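Side-chain contacts in hydrolase (Thermococcus thioreducens, PDB 6IAH), which is a magnesium-binding phosphatase of the haloacid dehalogenase superfamily with diverse substrate specificity, probably including phosphoglycolate phosphatase activity: residues A26-G31 against E116-F121; S60-L65 against E86-K91. All blocks are in the same frame, centred on the assembly; numbering follows the deposited sequence.

Contact 1 of 2, residues A26-G31 against E116-F121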
loop_
_atom_site.group_PDB
_atom_site.type_symbol
_atom_site.label_atom_id
_atom_site.label_comp_id
_atom_site.label_asym_id
_atom_site.label_seq_id
_atom_site.Cartn_x
_atom_site.Cartn_y
_atom_site.Cartn_z
ATOM N N ALA A 26 10.256 -12.503 -7.078
ATOM C CA ALA A 26 11.655 -12.407 -7.401
ATOM C C ALA A 26 12.223 -13.811 -7.379
ATOM O O ALA A 26 12.987 -14.171 -8.278
ATOM C CB ALA A 26 12.406 -11.503 -6.450
ATOM N N GLU A 27 11.827 -14.589 -6.382
ATOM C CA GLU A 27 12.430 -15.949 -6.212
ATOM C C GLU A 27 11.960 -16.886 -7.292
ATOM O O GLU A 27 12.734 -17.722 -7.716
ATOM C CB GLU A 27 12.170 -16.489 -4.843
ATOM C CG GLU A 27 12.992 -15.844 -3.770
ATOM C CD GLU A 27 12.632 -16.337 -2.354
ATOM O OE1 GLU A 27 11.663 -17.103 -2.185
ATOM O OE2 GLU A 27 13.328 -15.897 -1.415
ATOM N N TYR A 28 10.756 -16.653 -7.855
ATOM C CA TYR A 28 10.270 -17.387 -9.020
ATOM C C TYR A 28 11.223 -17.147 -10.218
ATOM O O TYR A 28 11.623 -18.110 -10.876
ATOM C CB TYR A 28 8.848 -16.929 -9.383
ATOM C CG TYR A 28 8.270 -17.540 -10.632
ATOM C CD1 TYR A 28 8.480 -16.944 -11.870
ATOM C CD2 TYR A 28 7.540 -18.741 -10.584
ATOM C CE1 TYR A 28 7.974 -17.494 -13.057
ATOM C CE2 TYR A 28 7.024 -19.304 -11.770
ATOM C CZ TYR A 28 7.234 -18.641 -13.002
ATOM O OH TYR A 28 6.776 -19.136 -14.196
ATOM N N PHE A 29 11.552 -15.881 -10.527
ATOM C CA PHE A 29 12.462 -15.627 -11.681
ATOM C C PHE A 29 13.873 -16.091 -11.383
ATOM O O PHE A 29 14.561 -16.626 -12.251
ATOM C CB PHE A 29 12.448 -14.172 -12.065
ATOM C CG PHE A 29 11.197 -13.824 -12.756
ATOM C CD1 PHE A 29 11.064 -14.114 -14.088
ATOM C CD2 PHE A 29 10.081 -13.420 -12.024
ATOM C CE1 PHE A 29 9.863 -13.909 -14.739
ATOM C CE2 PHE A 29 8.873 -13.214 -12.687
ATOM C CZ PHE A 29 8.769 -13.474 -14.020
ATOM N N LEU A 30 14.319 -15.886 -10.167
ATOM C CA LEU A 30 15.620 -16.432 -9.797
ATOM C C LEU A 30 15.723 -17.931 -10.059
ATOM O O LEU A 30 16.740 -18.399 -10.592
ATOM C CB LEU A 30 15.998 -16.049 -8.376
ATOM C CG LEU A 30 16.266 -14.549 -8.155
ATOM C CD1 LEU A 30 16.347 -14.238 -6.685
ATOM C CD2 LEU A 30 17.520 -13.999 -8.881
ATOM N N GLY A 31 14.709 -18.671 -9.664
ATOM C CA GLY A 31 14.595 -20.128 -9.893
ATOM C C GLY A 31 14.724 -20.478 -11.362
ATOM O O GLY A 31 15.348 -21.453 -11.703
ATOM N N GLU A 116 -6.224 -13.944 -14.970
ATOM C CA GLU A 116 -5.149 -14.351 -15.853
ATOM C C GLU A 116 -4.005 -15.046 -15.072
ATOM O O GLU A 116 -2.892 -15.000 -15.523
ATOM C CB GLU A 116 -4.630 -13.123 -16.623
ATOM C CG GLU A 116 -5.626 -12.535 -17.647
ATOM C CD GLU A 116 -6.731 -11.693 -17.026
ATOM O OE1 GLU A 116 -6.519 -11.070 -15.939
ATOM O OE2 GLU A 116 -7.824 -11.669 -17.630
ATOM N N ARG A 117 -4.321 -15.718 -13.948
ATOM C CA ARG A 117 -3.325 -16.444 -13.135
ATOM C C ARG A 117 -2.463 -17.364 -13.974
ATOM O O ARG A 117 -2.970 -17.963 -14.915
ATOM C CB ARG A 117 -3.991 -17.287 -12.053
ATOM C CG ARG A 117 -4.730 -18.558 -12.494
ATOM C CD ARG A 117 -5.312 -19.258 -11.274
ATOM N NE ARG A 117 -5.801 -20.628 -11.448
ATOM C CZ ARG A 117 -7.022 -20.991 -11.076
ATOM N NH1 ARG A 117 -7.811 -20.085 -10.549
ATOM N NH2 ARG A 117 -7.437 -22.221 -11.222
ATOM N N LEU A 118 -1.186 -17.499 -13.611
ATOM C CA LEU A 118 -0.286 -18.344 -14.357
ATOM C C LEU A 118 -0.362 -19.775 -13.829
ATOM O O LEU A 118 -0.143 -20.724 -14.588
ATOM C CB LEU A 118 1.112 -17.742 -14.292
ATOM C CG LEU A 118 2.209 -18.362 -15.150
ATOM C CD1 LEU A 118 2.050 -18.034 -16.635
ATOM C CD2 LEU A 118 3.566 -17.919 -14.617
ATOM N N PHE A 119 -0.700 -19.926 -12.551
ATOM C CA PHE A 119 -0.958 -21.189 -11.924
ATOM C C PHE A 119 -1.911 -20.945 -10.748
ATOM O O PHE A 119 -2.129 -19.787 -10.328
ATOM C CB PHE A 119 0.365 -21.784 -11.408
ATOM C CG PHE A 119 1.282 -20.784 -10.770
ATOM C CD1 PHE A 119 2.243 -20.111 -11.510
ATOM C CD2 PHE A 119 1.218 -20.534 -9.386
ATOM C CE1 PHE A 119 3.100 -19.188 -10.896
ATOM C CE2 PHE A 119 2.071 -19.616 -8.764
ATOM C CZ PHE A 119 3.017 -18.926 -9.522
ATOM N N ASP A 120 -2.460 -22.014 -10.210
ATOM C CA ASP A 120 -3.361 -21.952 -9.070
ATOM C C ASP A 120 -2.500 -21.690 -7.825
ATOM O O ASP A 120 -1.498 -22.346 -7.585
ATOM C CB ASP A 120 -4.174 -23.277 -8.953
ATOM C CG ASP A 120 -5.367 -23.190 -7.941
ATOM O OD1 ASP A 120 -5.716 -22.107 -7.464
ATOM O OD2 ASP A 120 -6.000 -24.219 -7.622
ATOM N N PHE A 121 -2.882 -20.679 -7.054
ATOM C CA PHE A 121 -2.143 -20.265 -5.898
ATOM C C PHE A 121 -3.124 -19.574 -4.965
ATOM O O PHE A 121 -4.065 -18.829 -5.445
ATOM C CB PHE A 121 -0.986 -19.316 -6.237
ATOM C CG PHE A 121 -0.040 -19.093 -5.095
ATOM C CD1 PHE A 121 0.976 -19.989 -4.835
ATOM C CD2 PHE A 121 -0.185 -17.998 -4.242
ATOM C CE1 PHE A 121 1.840 -19.806 -3.739
ATOM C CE2 PHE A 121 0.701 -17.770 -3.200
ATOM C CZ PHE A 121 1.701 -18.700 -2.927
#
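A small apolar surface contact joins Tyr28, on helix 17-32, to Leu118 and Phe119 in the loop that follows helix 100-110. The backbones stay well apart, with 11.9 Å between the CA atoms of Tyr28 and Leu118, and long side chains bridge the interval, burying just 99 Å². Tyrosine suits this place because its ring reaches far from the helix while its hydroxyl tolerates partial exposure. A chi1 of 176° swings the ring of Tyr28 away from its own backbone N and outward from the helix, so that its far end meets the loop. There one methyl of Leu118, CD2, lies 3.5 Å from Tyr28 OH and 4.1 Å from Tyr28 CZ, the leucine standing roughly perpendicular to the tyrosine. Phe119 runs antiparallel alongside, bringing its CE1 to 4.0 Å from Tyr28 CE2. Helix 100-110 helps to link the two sides: Val104 touches Tyr28, Phe108 makes an edge-to-face contact with Phe119, and Thr107 OG1 is hydrogen-bonded to Leu118 N. Both partners belong to the helical cap, inserted between the paired strands 12-13 and 129-130, as in HAD enzymes with a C1-type cap.

Contact 2 of 2, residues S60-L65 against E86-K91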
loop_
_atom_site.group_PDB
_atom_site.type_symbol
_atom_site.label_atom_id
_atom_site.label_comp_id
_atom_site.label_asym_id
_atom_site.label_seq_id
_atom_site.Cartn_x
_atom_site.Cartn_y
_atom_site.Cartn_z
ATOM N N SER A 60 10.246 -5.811 -7.597
ATOM C CA SER A 60 10.579 -7.224 -7.842
ATOM C C SER A 60 11.663 -7.297 -8.921
ATOM O O SER A 60 12.682 -7.997 -8.765
ATOM C CB SER A 60 9.337 -8.030 -8.250
ATOM O OG SER A 60 8.322 -8.035 -7.251
ATOM N N GLU A 61 11.477 -6.558 -10.009
ATOM C CA GLU A 61 12.461 -6.522 -11.078
ATOM C C GLU A 61 13.877 -6.138 -10.673
ATOM O O GLU A 61 14.842 -6.807 -11.065
ATOM C CB GLU A 61 11.983 -5.591 -12.243
ATOM C CG GLU A 61 12.931 -5.595 -13.416
ATOM C CD GLU A 61 12.410 -4.607 -14.536
ATOM O OE1 GLU A 61 11.298 -4.139 -14.398
ATOM O OE2 GLU A 61 13.130 -4.330 -15.496
ATOM N N ALA A 62 13.966 -5.091 -9.860
ATOM C CA ALA A 62 15.197 -4.627 -9.299
ATOM C C ALA A 62 15.847 -5.763 -8.486
ATOM O O ALA A 62 16.991 -6.021 -8.659
ATOM C CB ALA A 62 14.954 -3.421 -8.408
ATOM N N LEU A 63 15.071 -6.416 -7.652
ATOM C CA LEU A 63 15.638 -7.472 -6.774
ATOM C C LEU A 63 16.129 -8.682 -7.492
ATOM O O LEU A 63 17.097 -9.349 -7.045
ATOM C CB LEU A 63 14.616 -7.864 -5.708
ATOM C CG LEU A 63 14.416 -6.794 -4.637
ATOM C CD1 LEU A 63 13.172 -7.102 -3.883
ATOM C CD2 LEU A 63 15.620 -6.663 -3.691
ATOM N N ILE A 64 15.467 -8.995 -8.584
ATOM C CA ILE A 64 15.852 -10.107 -9.471
ATOM C C ILE A 64 17.223 -9.861 -10.076
ATOM O O ILE A 64 18.173 -10.682 -9.925
ATOM C CB ILE A 64 14.823 -10.363 -10.593
ATOM C CG1 ILE A 64 13.540 -10.881 -10.009
ATOM C CG2 ILE A 64 15.364 -11.393 -11.608
ATOM C CD1 ILE A 64 12.360 -10.751 -10.963
ATOM N N LEU A 65 17.368 -8.702 -10.673
ATOM C CA LEU A 65 18.636 -8.305 -11.293
ATOM C C LEU A 65 19.706 -8.213 -10.239
ATOM O O LEU A 65 20.804 -8.762 -10.429
ATOM C CB LEU A 65 18.517 -7.023 -12.130
ATOM C CG LEU A 65 17.626 -7.187 -13.415
ATOM C CD1 LEU A 65 17.221 -5.853 -14.052
ATOM C CD2 LEU A 65 18.310 -8.023 -14.472
ATOM N N GLU A 86 14.821 2.494 -13.814
ATOM C CA GLU A 86 15.777 2.956 -14.800
ATOM C C GLU A 86 17.231 2.816 -14.379
ATOM O O GLU A 86 18.070 2.533 -15.200
ATOM C CB GLU A 86 15.464 4.424 -15.177
ATOM C CG GLU A 86 16.532 5.110 -16.028
ATOM C CD GLU A 86 16.250 6.600 -16.126
ATOM O OE1 GLU A 86 15.191 6.956 -16.715
ATOM O OE2 GLU A 86 17.062 7.388 -15.573
ATOM N N TRP A 87 17.548 3.108 -13.140
ATOM C CA TRP A 87 18.923 2.958 -12.669
ATOM C C TRP A 87 19.439 1.504 -12.850
ATOM O O TRP A 87 20.556 1.293 -13.275
ATOM C CB TRP A 87 19.029 3.389 -11.212
ATOM C CG TRP A 87 20.398 3.444 -10.589
ATOM C CD1 TRP A 87 21.198 4.540 -10.511
ATOM C CD2 TRP A 87 21.092 2.398 -9.905
ATOM N NE1 TRP A 87 22.345 4.248 -9.851
ATOM C CE2 TRP A 87 22.314 2.949 -9.446
ATOM C CE3 TRP A 87 20.809 1.047 -9.644
ATOM C CZ2 TRP A 87 23.299 2.188 -8.742
ATOM C CZ3 TRP A 87 21.787 0.275 -8.923
ATOM C CH2 TRP A 87 22.981 0.872 -8.443
ATOM N N VAL A 88 18.585 0.551 -12.525
ATOM C CA VAL A 88 18.868 -0.858 -12.589
ATOM C C VAL A 88 19.016 -1.324 -14.020
ATOM O O VAL A 88 19.971 -1.999 -14.366
ATOM C CB VAL A 88 17.766 -1.686 -11.858
ATOM C CG1 VAL A 88 18.187 -3.152 -11.779
ATOM C CG2 VAL A 88 17.570 -1.210 -10.407
ATOM N N ARG A 89 18.069 -0.906 -14.877
ATOM C CA ARG A 89 18.083 -1.246 -16.255
ATOM C C ARG A 89 19.262 -0.690 -16.991
ATOM O O ARG A 89 19.872 -1.397 -17.821
ATOM C CB ARG A 89 16.777 -0.814 -16.943
ATOM C CG ARG A 89 15.601 -1.594 -16.451
ATOM C CD ARG A 89 14.291 -0.958 -16.957
ATOM N NE ARG A 89 13.104 -1.692 -16.517
ATOM C CZ ARG A 89 11.849 -1.327 -16.799
ATOM N NH1 ARG A 89 11.667 -0.213 -17.524
ATOM N NH2 ARG A 89 10.793 -2.030 -16.337
ATOM N N GLU A 90 19.631 0.533 -16.644
ATOM C CA GLU A 90 20.799 1.144 -17.274
ATOM C C GLU A 90 22.054 0.441 -16.811
ATOM O O GLU A 90 22.974 0.243 -17.588
ATOM C CB GLU A 90 20.881 2.620 -16.975
ATOM C CG GLU A 90 19.996 3.476 -17.866
ATOM C CD GLU A 90 19.989 4.946 -17.456
ATOM O OE1 GLU A 90 20.814 5.344 -16.608
ATOM O OE2 GLU A 90 19.152 5.710 -17.976
ATOM N N LYS A 91 22.122 0.104 -15.538
ATOM C CA LYS A 91 23.315 -0.563 -15.022
ATOM C C LYS A 91 23.570 -1.951 -15.667
ATOM O O LYS A 91 24.686 -2.231 -16.065
ATOM C CB LYS A 91 23.162 -0.724 -13.542
ATOM C CG LYS A 91 24.356 -1.323 -12.878
ATOM C CD LYS A 91 24.191 -1.191 -11.375
ATOM C CE LYS A 91 25.344 -1.852 -10.657
ATOM N NZ LYS A 91 26.630 -1.132 -10.906
#
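Glu61 and Arg89 form a two-pronged salt bridge between helices 56-68 and 85-92. Arg89 suits its place because its extended chain carries a flat group offering two N-H donors side by side. Glu61 OE1 accepts from Arg89 NH2 through its syn lone pair (2.9 Å, 168°), while Arg89 NE reaches Glu61 OE2 at 2.8 Å. That second bond also comes from the syn side, but 32° out of the carboxylate plane. Both acceptors lie near the guanidinium plane, although the two flat groups are inclined to each other. Glutamate has the length required: its chain leaves the helix on the side opposite its own N and stays stretched out. Glu61 OE2 also accepts from Val96 N in the loop beyond helix 85-92, so two N-H groups grip this oxygen and pin the loop to the helix pair. The helices belong to the all-helical cap characteristic of many HAD phosphatases, where their short segments run 32° from parallel with axes 9.9 Å apart. Beside the ion pair, branched Val88 divides its methyls. CG1 packs 3.7 Å from Leu65 CD1, at the leucine's far-reaching branched end, and CG2 lies 4.0 Å from Ala62 CB, where alanine's small side chain suits the close backbones. Leu47 of helix 41-50 also packs against Ala62.

Overall arrangement
Both contacts lie in the helical cap, away from the annotated magnesium sites, with their centres about 19 Å apart. Both segments of contact 2 fall in sequence between those of contact 1: helix 17-32 comes first, then helices 56-68 and 85-92, and finally the loop at 116-121. Helices 17-32 and 56-68 connect the two contacts directly. Ile64 packs its CG1 3.6 Å from Ala26 CA, and its CD1 lies 3.6 Å from Phe29 CB. Helix 100-110 touches residues of both contacts, through Val104 and Ile101. Interactions thus run from the surface loop at 116-121 through helices 17-32 and 56-68 to helix 85-92, joining sequence-distant parts of one cap.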